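Local coordinates for putative uncharacterized protein PH0242 (Pyrococcus horikoshii, PDB 3VU1), which is an archaeal oligosaccharyltransferase of the AglB type, seen here as its C-terminal globular domain, a fold built largely of beta strands, at residues A364-S372 against A442-S450; A387-L398 against I465-I476. One frame throughout, in Å; residues are numbered along the deposited sequence.

Interaction 1 of 2, residues A364-S372 against A442-S450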
# COMPACT_ATOMS: atom_id res chain seq x y z
N ALA A 364 -18.72 -3.30 -11.89
CA ALA A 364 -17.75 -2.24 -12.10
C ALA A 364 -18.30 -1.13 -12.99
O ALA A 364 -17.74 -0.04 -13.04
CB ALA A 364 -16.47 -2.80 -12.70
N TYR A 365 -19.38 -1.43 -13.72
CA TYR A 365 -20.05 -0.44 -14.55
C TYR A 365 -21.56 -0.62 -14.42
O TYR A 365 -22.24 -1.13 -15.28
CB TYR A 365 -19.57 -0.50 -15.99
CG TYR A 365 -19.47 0.85 -16.70
CD1 TYR A 365 -18.27 1.26 -17.26
CD2 TYR A 365 -20.58 1.70 -16.82
CE1 TYR A 365 -18.16 2.46 -17.93
CE2 TYR A 365 -20.48 2.92 -17.49
CZ TYR A 365 -19.27 3.29 -18.05
OH TYR A 365 -19.11 4.49 -18.72
N ILE A 366 -22.06 -0.18 -13.28
CA ILE A 366 -23.43 -0.28 -12.86
C ILE A 366 -24.45 0.28 -13.86
O ILE A 366 -25.46 -0.36 -14.13
CB ILE A 366 -23.52 0.27 -11.40
CG1 ILE A 366 -23.64 -0.89 -10.43
CG2 ILE A 366 -24.70 1.15 -11.13
CD1 ILE A 366 -23.12 -2.20 -10.98
N MET A 367 -24.18 1.46 -14.43
CA MET A 367 -25.10 2.11 -15.37
C MET A 367 -24.36 3.04 -16.33
O MET A 367 -23.35 3.66 -15.95
CB MET A 367 -26.13 2.96 -14.64
CG MET A 367 -26.95 2.28 -13.56
SD MET A 367 -28.02 3.51 -12.78
CE MET A 367 -29.42 3.51 -13.90
N ARG A 368 -24.86 3.14 -17.56
CA ARG A 368 -24.30 4.10 -18.53
C ARG A 368 -24.95 5.46 -18.32
O ARG A 368 -26.04 5.54 -17.73
CB ARG A 368 -24.43 3.62 -19.97
CG ARG A 368 -23.70 2.33 -20.27
CD ARG A 368 -23.70 2.02 -21.75
NE ARG A 368 -23.96 0.60 -21.98
CZ ARG A 368 -23.47 -0.12 -22.99
NH1 ARG A 368 -22.67 0.43 -23.90
NH2 ARG A 368 -23.78 -1.41 -23.09
N GLU A 369 -24.26 6.53 -18.74
CA GLU A 369 -24.78 7.88 -18.50
C GLU A 369 -26.13 8.02 -19.23
O GLU A 369 -26.29 7.49 -20.34
CB GLU A 369 -23.76 8.96 -18.90
CG GLU A 369 -23.35 8.99 -20.37
CD GLU A 369 -22.03 9.72 -20.62
OE1 GLU A 369 -21.45 10.31 -19.69
OE2 GLU A 369 -21.55 9.69 -21.77
N GLY A 370 -27.10 8.67 -18.58
CA GLY A 370 -28.46 8.75 -19.13
C GLY A 370 -29.46 7.70 -18.65
O GLY A 370 -30.64 8.01 -18.53
N GLU A 371 -29.00 6.48 -18.36
CA GLU A 371 -29.89 5.36 -17.97
C GLU A 371 -30.66 5.61 -16.68
O GLU A 371 -30.32 6.50 -15.93
CB GLU A 371 -29.11 4.06 -17.87
CG GLU A 371 -28.67 3.53 -19.23
CD GLU A 371 -27.71 2.35 -19.15
OE1 GLU A 371 -27.56 1.74 -18.05
OE2 GLU A 371 -27.10 2.04 -20.20
N SER A 372 -31.72 4.83 -16.45
CA SER A 372 -32.56 4.99 -15.26
C SER A 372 -33.07 3.65 -14.79
O SER A 372 -33.07 2.70 -15.58
CB SER A 372 -33.75 5.90 -15.57
OG SER A 372 -33.32 7.20 -15.93
N ALA A 442 -32.44 4.88 -9.60
CA ALA A 442 -31.14 5.42 -9.97
C ALA A 442 -31.13 6.19 -11.29
O ALA A 442 -31.57 5.69 -12.32
CB ALA A 442 -30.10 4.30 -10.00
N GLU A 443 -30.60 7.41 -11.24
CA GLU A 443 -30.52 8.28 -12.41
C GLU A 443 -29.05 8.62 -12.76
O GLU A 443 -28.36 9.33 -12.01
CB GLU A 443 -31.28 9.56 -12.09
CG GLU A 443 -32.25 10.11 -13.14
CD GLU A 443 -33.21 11.12 -12.51
OE1 GLU A 443 -34.44 10.85 -12.44
OE2 GLU A 443 -32.74 12.19 -12.04
N MET A 444 -28.56 8.14 -13.89
CA MET A 444 -27.27 8.59 -14.38
C MET A 444 -27.45 9.88 -15.18
O MET A 444 -28.17 9.88 -16.19
CB MET A 444 -26.60 7.53 -15.28
CG MET A 444 -25.86 6.43 -14.55
SD MET A 444 -24.28 6.94 -13.82
CE MET A 444 -23.21 7.17 -15.23
N PRO A 445 -26.81 10.97 -14.75
CA PRO A 445 -26.82 12.16 -15.60
C PRO A 445 -26.15 11.81 -16.91
O PRO A 445 -25.12 11.15 -16.90
CB PRO A 445 -25.95 13.15 -14.84
CG PRO A 445 -25.94 12.66 -13.43
CD PRO A 445 -26.04 11.17 -13.52
N LYS A 446 -26.72 12.21 -18.03
CA LYS A 446 -26.00 12.08 -19.31
C LYS A 446 -24.77 13.01 -19.25
O LYS A 446 -24.80 14.04 -18.57
CB LYS A 446 -26.94 12.33 -20.52
CG LYS A 446 -27.56 13.73 -20.73
CD LYS A 446 -27.99 14.51 -19.47
CE LYS A 446 -29.24 14.00 -18.75
NZ LYS A 446 -30.53 14.54 -19.27
N ASN A 447 -23.68 12.63 -19.90
CA ASN A 447 -22.44 13.44 -19.84
C ASN A 447 -21.57 13.34 -18.57
O ASN A 447 -20.51 13.97 -18.51
CB ASN A 447 -22.73 14.93 -20.10
CG ASN A 447 -23.57 15.16 -21.32
OD1 ASN A 447 -23.16 14.85 -22.44
ND2 ASN A 447 -24.77 15.70 -21.12
N ALA A 448 -22.01 12.60 -17.55
CA ALA A 448 -21.18 12.43 -16.35
C ALA A 448 -19.77 11.90 -16.69
O ALA A 448 -18.76 12.47 -16.27
CB ALA A 448 -21.88 11.54 -15.33
N ILE A 449 -19.73 10.83 -17.48
CA ILE A 449 -18.51 10.20 -17.92
C ILE A 449 -17.87 11.01 -19.06
O ILE A 449 -16.73 11.45 -18.95
CB ILE A 449 -18.80 8.72 -18.35
CG1 ILE A 449 -19.37 7.92 -17.17
CG2 ILE A 449 -17.58 8.02 -18.94
CD1 ILE A 449 -18.64 8.07 -15.85
N SER A 450 -18.62 11.21 -20.15
CA SER A 450 -18.10 11.88 -21.35
C SER A 450 -17.52 13.25 -21.05
O SER A 450 -16.49 13.65 -21.61
CB SER A 450 -19.22 12.06 -22.37
OG SER A 450 -19.60 10.81 -22.89

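Interaction 2 of 2, residues A387-L398 against I465-I476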
# COMPACT_ATOMS: atom_id res chain seq x y z
N ALA A 387 -25.44 4.69 6.35
CA ALA A 387 -24.72 5.01 5.12
C ALA A 387 -25.51 5.91 4.19
O ALA A 387 -26.72 5.97 4.25
CB ALA A 387 -24.34 3.72 4.39
N ASP A 388 -24.78 6.63 3.36
CA ASP A 388 -25.29 7.23 2.16
C ASP A 388 -24.81 6.36 0.99
O ASP A 388 -23.72 5.77 1.06
CB ASP A 388 -24.77 8.66 2.04
CG ASP A 388 -25.32 9.59 3.12
OD1 ASP A 388 -24.86 10.75 3.20
OD2 ASP A 388 -26.22 9.15 3.90
N LEU A 389 -25.63 6.25 -0.05
CA LEU A 389 -25.26 5.47 -1.23
C LEU A 389 -25.00 6.39 -2.41
O LEU A 389 -25.86 7.18 -2.76
CB LEU A 389 -26.36 4.47 -1.57
CG LEU A 389 -26.30 3.72 -2.91
CD1 LEU A 389 -25.00 2.92 -3.08
CD2 LEU A 389 -27.54 2.85 -3.10
N TYR A 390 -23.82 6.31 -3.01
CA TYR A 390 -23.52 7.13 -4.18
C TYR A 390 -23.26 6.29 -5.41
O TYR A 390 -23.02 5.08 -5.32
CB TYR A 390 -22.28 8.00 -3.96
CG TYR A 390 -22.38 9.07 -2.91
CD1 TYR A 390 -22.32 8.75 -1.55
CD2 TYR A 390 -22.50 10.40 -3.28
CE1 TYR A 390 -22.40 9.73 -0.59
CE2 TYR A 390 -22.59 11.39 -2.31
CZ TYR A 390 -22.54 11.05 -0.98
OH TYR A 390 -22.62 12.03 -0.03
N LEU A 391 -23.27 6.96 -6.56
CA LEU A 391 -22.66 6.39 -7.74
C LEU A 391 -21.34 7.11 -7.88
O LEU A 391 -21.29 8.35 -7.87
CB LEU A 391 -23.52 6.59 -9.00
CG LEU A 391 -24.86 5.83 -9.14
CD1 LEU A 391 -25.34 6.01 -10.58
CD2 LEU A 391 -24.78 4.34 -8.79
N ARG A 392 -20.27 6.32 -8.01
CA ARG A 392 -18.92 6.83 -8.03
C ARG A 392 -18.24 6.48 -9.33
O ARG A 392 -18.32 5.34 -9.77
CB ARG A 392 -18.08 6.29 -6.85
CG ARG A 392 -16.83 7.13 -6.59
CD ARG A 392 -15.85 6.44 -5.66
NE ARG A 392 -15.51 5.11 -6.15
CZ ARG A 392 -15.06 4.11 -5.39
NH1 ARG A 392 -14.89 4.27 -4.08
NH2 ARG A 392 -14.82 2.96 -5.95
N ALA A 393 -17.55 7.45 -9.91
CA ALA A 393 -16.75 7.17 -11.10
C ALA A 393 -15.28 7.00 -10.74
O ALA A 393 -14.77 7.69 -9.82
CB ALA A 393 -16.92 8.28 -12.14
N THR A 394 -14.60 6.10 -11.47
CA THR A 394 -13.16 5.95 -11.35
C THR A 394 -12.60 5.88 -12.76
O THR A 394 -12.98 5.00 -13.53
CB THR A 394 -12.74 4.67 -10.57
OG1 THR A 394 -13.35 4.66 -9.28
CG2 THR A 394 -11.23 4.64 -10.35
N PHE A 395 -11.71 6.82 -13.08
CA PHE A 395 -10.94 6.81 -14.32
C PHE A 395 -9.50 6.41 -14.03
O PHE A 395 -8.77 7.11 -13.30
CB PHE A 395 -10.91 8.20 -14.95
CG PHE A 395 -12.19 8.61 -15.63
CD1 PHE A 395 -12.24 8.73 -17.01
CD2 PHE A 395 -13.33 8.90 -14.88
CE1 PHE A 395 -13.41 9.11 -17.65
CE2 PHE A 395 -14.50 9.29 -15.52
CZ PHE A 395 -14.54 9.39 -16.90
N ILE A 396 -9.07 5.30 -14.60
CA ILE A 396 -7.66 4.95 -14.55
C ILE A 396 -7.14 5.22 -15.95
O ILE A 396 -7.68 4.67 -16.94
CB ILE A 396 -7.42 3.49 -14.15
CG1 ILE A 396 -7.65 3.31 -12.65
CG2 ILE A 396 -6.00 3.08 -14.51
CD1 ILE A 396 -7.78 1.87 -12.18
N TYR A 397 -6.11 6.05 -16.03
CA TYR A 397 -5.53 6.38 -17.32
C TYR A 397 -4.02 6.60 -17.28
O TYR A 397 -3.42 6.71 -16.20
CB TYR A 397 -6.22 7.61 -17.89
CG TYR A 397 -6.18 8.83 -16.99
CD1 TYR A 397 -5.23 9.84 -17.20
CD2 TYR A 397 -7.09 8.99 -15.95
CE1 TYR A 397 -5.19 10.97 -16.42
CE2 TYR A 397 -7.07 10.13 -15.16
CZ TYR A 397 -6.11 11.11 -15.39
OH TYR A 397 -6.06 12.25 -14.63
N LEU A 398 -3.41 6.67 -18.46
CA LEU A 398 -1.98 6.89 -18.61
C LEU A 398 -1.68 8.25 -19.24
O LEU A 398 -2.44 8.74 -20.09
CB LEU A 398 -1.35 5.78 -19.45
CG LEU A 398 -1.61 4.34 -19.02
CD1 LEU A 398 -0.73 3.37 -19.81
CD2 LEU A 398 -1.43 4.16 -17.52
N ILE A 465 -3.95 7.81 -22.65
CA ILE A 465 -4.49 6.47 -22.93
C ILE A 465 -5.38 6.11 -21.75
O ILE A 465 -4.90 5.93 -20.64
CB ILE A 465 -3.36 5.42 -23.10
CG1 ILE A 465 -2.26 5.93 -24.03
CG2 ILE A 465 -3.89 4.08 -23.60
CD1 ILE A 465 -1.02 5.04 -24.09
N ILE A 466 -6.68 6.03 -21.96
CA ILE A 466 -7.61 5.62 -20.90
C ILE A 466 -7.52 4.11 -20.78
O ILE A 466 -7.55 3.42 -21.79
CB ILE A 466 -9.06 5.99 -21.23
CG1 ILE A 466 -9.20 7.46 -21.68
CG2 ILE A 466 -9.99 5.61 -20.10
CD1 ILE A 466 -9.39 8.50 -20.60
N ARG A 467 -7.40 3.59 -19.57
CA ARG A 467 -7.23 2.14 -19.42
C ARG A 467 -8.42 1.49 -18.72
O ARG A 467 -8.59 0.30 -18.80
CB ARG A 467 -5.94 1.83 -18.69
CG ARG A 467 -4.68 2.04 -19.51
CD ARG A 467 -4.16 0.70 -19.95
NE ARG A 467 -4.56 0.36 -21.30
CZ ARG A 467 -3.71 0.25 -22.31
NH1 ARG A 467 -2.39 0.40 -22.12
NH2 ARG A 467 -4.16 -0.05 -23.52
N GLY A 468 -9.25 2.28 -18.05
CA GLY A 468 -10.44 1.73 -17.42
C GLY A 468 -11.31 2.86 -16.92
O GLY A 468 -10.79 3.90 -16.53
N ILE A 469 -12.62 2.66 -16.95
CA ILE A 469 -13.58 3.60 -16.39
C ILE A 469 -14.59 2.75 -15.65
O ILE A 469 -15.06 1.76 -16.18
CB ILE A 469 -14.31 4.40 -17.48
CG1 ILE A 469 -13.34 5.37 -18.16
CG2 ILE A 469 -15.49 5.16 -16.91
CD1 ILE A 469 -13.82 5.95 -19.47
N ARG A 470 -14.93 3.12 -14.42
CA ARG A 470 -15.88 2.34 -13.65
C ARG A 470 -16.97 3.23 -13.12
O ARG A 470 -16.74 4.42 -12.82
CB ARG A 470 -15.18 1.69 -12.46
CG ARG A 470 -14.06 0.79 -12.88
CD ARG A 470 -13.55 0.01 -11.71
NE ARG A 470 -12.60 -0.98 -12.17
CZ ARG A 470 -12.44 -2.16 -11.58
NH1 ARG A 470 -13.16 -2.47 -10.51
NH2 ARG A 470 -11.57 -3.01 -12.10
N VAL A 471 -18.16 2.65 -12.98
CA VAL A 471 -19.27 3.33 -12.37
C VAL A 471 -19.80 2.36 -11.34
O VAL A 471 -20.25 1.26 -11.69
CB VAL A 471 -20.35 3.72 -13.39
CG1 VAL A 471 -21.58 4.29 -12.70
CG2 VAL A 471 -19.76 4.72 -14.38
N GLU A 472 -19.73 2.75 -10.08
CA GLU A 472 -19.84 1.80 -9.00
C GLU A 472 -20.70 2.35 -7.93
O GLU A 472 -20.72 3.56 -7.72
CB GLU A 472 -18.47 1.50 -8.40
CG GLU A 472 -17.48 0.80 -9.33
CD GLU A 472 -16.17 0.52 -8.62
OE1 GLU A 472 -16.06 -0.55 -8.00
OE2 GLU A 472 -15.26 1.37 -8.68
N PRO A 473 -21.45 1.48 -7.25
CA PRO A 473 -22.18 1.91 -6.08
C PRO A 473 -21.23 1.89 -4.87
O PRO A 473 -20.42 0.98 -4.74
CB PRO A 473 -23.26 0.86 -5.96
CG PRO A 473 -22.60 -0.37 -6.45
CD PRO A 473 -21.76 0.10 -7.61
N VAL A 474 -21.32 2.91 -4.03
CA VAL A 474 -20.38 3.10 -2.93
C VAL A 474 -21.19 3.57 -1.72
O VAL A 474 -21.99 4.51 -1.83
CB VAL A 474 -19.27 4.13 -3.30
CG1 VAL A 474 -18.45 4.55 -2.09
CG2 VAL A 474 -18.34 3.57 -4.35
N PHE A 475 -20.99 2.89 -0.59
CA PHE A 475 -21.65 3.25 0.66
C PHE A 475 -20.72 4.06 1.52
O PHE A 475 -19.68 3.56 1.92
CB PHE A 475 -22.09 1.99 1.39
CG PHE A 475 -23.18 1.24 0.71
CD1 PHE A 475 -22.89 0.35 -0.34
CD2 PHE A 475 -24.51 1.43 1.09
CE1 PHE A 475 -23.92 -0.35 -0.98
CE2 PHE A 475 -25.54 0.74 0.43
CZ PHE A 475 -25.24 -0.15 -0.60
N ILE A 476 -21.09 5.31 1.79
CA ILE A 476 -20.28 6.21 2.62
C ILE A 476 -20.81 6.30 4.05
O ILE A 476 -21.98 6.56 4.26
CB ILE A 476 -20.16 7.63 2.03
CG1 ILE A 476 -19.57 7.58 0.62
CG2 ILE A 476 -19.32 8.53 2.93
CD1 ILE A 476 -18.29 6.79 0.52
O HOH W 1 -15.84 3.91 -8.99

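Interaction 1 of 2, residues A364-S372 against A442-S450
Ala442 sets its CB 3.6 Å from Met367 SD, and its carbonyl O receives a CA-H...O contact from Ser372 CA. Glu443 then forms an antiparallel, non-hydrogen-bonded pair with Ser372. Met444 is held twice through its backbone: its N donates to Glu371 O (3.2 Å), and its O accepts from Gly370 N (2.9 Å). Its side chain, bent at both chi2 and chi3, lays CG 3.5 Å from Met367 CB and curls CE to 3.7 Å from Glu369 CA; the two methionine chains run antiparallel, side against side. From Pro445 to Ala448 the chain makes a type II turn, next to a second one from Arg368 to Glu371 in which Gly370 takes a positive phi. Pro445 O touches Glu369 CB. From within the Arg368-Glu371 turn, Glu369 reaches the start of helix 448-460: chi1 of 62° tucks CG in between N and C of its own backbone, and the rest is extended. Ile449 N meets Glu369 OE1 (2.8 Å) nearly head-on, and Ile449 CG1 rests 3.8 Å from Tyr365 OH. Ser450 N reaches the syn lone pair of the same OE1 (3.0 Å), while Ser450 OG donates to Glu369 OE2, also syn; the helix start would probably favour a charged carboxylate. Around this joint, Met444 packs on Leu391 of strand 385-401, Ala442 and Pro445 lie on strand 412-431, and Ile449 reaches Val471 of strand 464-487.

Interaction 2 of 2, residues A387-L398 against I465-I476
Arg392 and Glu472 face each other as a hydrogen-bonded pair in a long antiparallel pair of strands in a twisted beta sheet, broken by a classic beta bulge; the strand directions differ by 147°. With CG anti to the backbone N (chi1 -162°), the arginine runs diagonally to Val474, of the next hydrogen-bonded pair, Tyr390-Val474. Its CB lies 3.7 Å from Val474 CG2, and CD stays beside the same methyl. A bend at chi3 then turns the guanidinium flat over it: CG2 sits under the centre of one face, 3.5 Å from Arg392 CZ. NE donates to a water with four bonds, lying on this face of the sheet, which also accepts from Thr394 OG1 and donates to Arg392 O and Glu472 OE2. At the tip, NH2 makes a salt bridge to Glu472 OE2 (3.2 Å), which lies in the guanidinium plane but is approached from above its own carboxylate plane, and NH1 goes to Ser81 O. On the other face of the sheet, contacts are apolar: Leu389 CD1 stands over the Phe475 ring, 4.0 Å from its centroid, and Ile469 CG1 makes a more slanted CH-pi contact over the face of Phe395, whose ring also meets Tyr452 of helix 448-460. Toward the Leu398 end the bulge places two residues opposite Ile396, and Ile396 O accepts both Arg467 N at 2.9 Å and Gly468 N at 3.1 Å.

In the fold
The centres of the two contacts lie about 11 Å apart, and their segments alternate along the chain. Residues 364-366 run beside strand 464-487 and join interaction 1 to interaction 2 directly: Ala364 O lies 2.7 Å from Val471 N, and Ile366 N lies 2.8 Å from Val471 O, both probable hydrogen bonds. Tyr365 adds packing, with CD1 3.4 Å from Ile469 O. Helix 448-460, which begins in interaction 1, leads into strand 464-487 of interaction 2, and its Ile449 packs on Ala393 and Phe395. All four segments belong to the Peripheral 2 domain. The calcium site, formed by Glu76, Ala285, His319 and Glu322, takes none of its ligands from them.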